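Local coordinates for metallophosphoesterase TT1561-like domain-containing protein (Aquifex aeolicus, PDB 2YVT), which is of unknown function but belongs to the calcineurin-like metallophosphoesterase superfamily and so probably hydrolyses phosphate esters at a metal centre, at residues A[187-192]-A[231-236]. Residues are numbered along the deposited sequence; the frame is centred on the assembly and turned at random.
Sequences EFVDRT and TIVVNP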
# COMPACT_ATOMS: atom_id res chain seq x y z
N GLU A 187 -3.16 -12.92 13.57
CA GLU A 187 -2.89 -12.69 14.99
C GLU A 187 -2.29 -11.30 15.24
O GLU A 187 -2.61 -10.63 16.23
CB GLU A 187 -1.95 -13.77 15.53
CG GLU A 187 -1.72 -13.71 17.03
CD GLU A 187 -0.91 -14.87 17.57
OE1 GLU A 187 -0.55 -15.78 16.78
OE2 GLU A 187 -0.64 -14.88 18.79
N PHE A 188 -1.43 -10.87 14.31
CA PHE A 188 -0.66 -9.64 14.48
C PHE A 188 -0.86 -8.66 13.32
O PHE A 188 -0.88 -7.45 13.52
CB PHE A 188 0.83 -9.95 14.59
CG PHE A 188 1.17 -10.89 15.72
CD1 PHE A 188 1.11 -10.46 17.04
CD2 PHE A 188 1.56 -12.20 15.46
CE1 PHE A 188 1.42 -11.32 18.09
CE2 PHE A 188 1.88 -13.07 16.51
CZ PHE A 188 1.80 -12.63 17.82
N VAL A 189 -0.98 -9.20 12.12
CA VAL A 189 -0.88 -8.37 10.92
C VAL A 189 -2.06 -7.42 10.69
O VAL A 189 -1.97 -6.52 9.85
CB VAL A 189 -0.57 -9.19 9.64
CG1 VAL A 189 0.79 -9.88 9.77
CG2 VAL A 189 -1.69 -10.20 9.35
N ASP A 190 -3.17 -7.62 11.40
CA ASP A 190 -4.28 -6.68 11.31
C ASP A 190 -4.76 -6.20 12.67
O ASP A 190 -5.91 -5.78 12.83
CB ASP A 190 -5.42 -7.25 10.44
CG ASP A 190 -6.31 -8.23 11.19
OD1 ASP A 190 -5.79 -8.99 12.04
OD2 ASP A 190 -7.52 -8.26 10.89
N ARG A 191 -3.86 -6.25 13.65
CA ARG A 191 -4.18 -5.87 15.02
C ARG A 191 -3.12 -5.01 15.68
O ARG A 191 -1.96 -4.97 15.25
CB ARG A 191 -4.44 -7.12 15.86
CG ARG A 191 -5.63 -7.94 15.36
CD ARG A 191 -6.26 -8.76 16.49
NE ARG A 191 -5.35 -9.81 16.94
CZ ARG A 191 -5.62 -10.65 17.93
NH1 ARG A 191 -6.77 -10.57 18.58
NH2 ARG A 191 -4.73 -11.57 18.26
N THR A 192 -3.55 -4.30 16.72
CA THR A 192 -2.66 -3.61 17.65
C THR A 192 -3.00 -4.11 19.05
O THR A 192 -4.06 -4.71 19.24
CB THR A 192 -2.84 -2.07 17.61
OG1 THR A 192 -4.11 -1.71 18.19
CG2 THR A 192 -2.76 -1.53 16.18
N THR A 231 1.46 -18.24 2.82
CA THR A 231 2.05 -16.94 2.50
C THR A 231 2.62 -16.26 3.74
O THR A 231 1.95 -16.18 4.77
CB THR A 231 0.97 -16.03 1.91
OG1 THR A 231 0.43 -16.64 0.73
CG2 THR A 231 1.50 -14.63 1.57
N ILE A 232 3.85 -15.75 3.63
CA ILE A 232 4.41 -14.89 4.68
C ILE A 232 3.82 -13.50 4.50
O ILE A 232 4.04 -12.85 3.47
CB ILE A 232 5.95 -14.78 4.60
CG1 ILE A 232 6.61 -16.15 4.73
CG2 ILE A 232 6.48 -13.79 5.67
CD1 ILE A 232 8.07 -16.14 4.41
N VAL A 233 3.07 -13.06 5.50
CA VAL A 233 2.43 -11.75 5.47
C VAL A 233 3.19 -10.81 6.40
O VAL A 233 3.44 -11.14 7.57
CB VAL A 233 0.94 -11.82 5.86
CG1 VAL A 233 0.29 -10.44 5.77
CG2 VAL A 233 0.21 -12.82 4.95
N VAL A 234 3.58 -9.65 5.87
CA VAL A 234 4.37 -8.68 6.62
C VAL A 234 3.63 -7.35 6.65
O VAL A 234 3.37 -6.76 5.60
CB VAL A 234 5.77 -8.47 5.98
CG1 VAL A 234 6.59 -7.47 6.79
CG2 VAL A 234 6.51 -9.80 5.87
N ASN A 235 3.31 -6.89 7.86
CA ASN A 235 2.80 -5.54 8.06
C ASN A 235 3.89 -4.74 8.78
O ASN A 235 4.20 -5.03 9.93
CB ASN A 235 1.49 -5.54 8.85
CG ASN A 235 0.75 -4.23 8.71
OD1 ASN A 235 1.37 -3.17 8.59
ND2 ASN A 235 -0.59 -4.30 8.71
N PRO A 236 4.49 -3.77 8.08
CA PRO A 236 5.64 -3.06 8.66
C PRO A 236 5.38 -2.30 9.96
O PRO A 236 6.32 -1.97 10.66
CB PRO A 236 6.04 -2.06 7.56
CG PRO A 236 5.39 -2.57 6.31
CD PRO A 236 4.16 -3.30 6.72
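The carboxamide of Asn-235 meets the backbone carbonyl of Val-189 at a tilt: ND2 donates to Val-189 O at 2.9 Å, with the acceptor 18° out of the amide plane. The N-H points at it fairly straight (152°). A second flat group works inside the 187-192 loop, where the guanidinium of Arg-191 presents an edge to the carbonyl O of Glu-187; NE and NH2 both donate to that one atom, NH2 in the carbonyl plane and NE from above it. One face of the Phe-188 ring carries CG of Glu-187, 3.6 Å above the plane and displaced toward the rim.

The Asn-235 bond is a compact example of a side-chain amide tethering a tight turn to a strand. Residues 188-191 form a type I beta turn, closed by Arg-191 N to Phe-188 O at 3.2 Å, and Val-189 stands at its second position, where its carbonyl can be taken by an outside donor. The Asn-235 side chain leaves the strand toward the loop, and with CG anti to the backbone N (chi1 -163°) it brings the amide up to that carbonyl. The same ND2 also bonds Gly-219 O, while OD1 accepts from Lys-12 NZ, which fixes the rotation of the amide. A leucine in place of Asn-235 would probably leave the Val-189 carbonyl without this donor and the Lys-12 ammonium without its amide oxygen.

Beside the polar bond, Val-189 and Val-233 cross at about a right angle, CG1 to CG1 at 4.1 Å, and Val-189 CG1 also rests 3.7 Å from Val-233 O.

The buried contact joins the loop between strands 175-180 and helix 202-211 to strand 231-235, in one of the calcineurin-like fold's two mixed sheets; Lys-12 ends strand 7-12 of the other, so the amide links both. Strand 231-235 lies between 215-218 and 224-228, and Glu-226 on the latter accepts from Glu-187, Phe-188 and Val-189 backbone nitrogens.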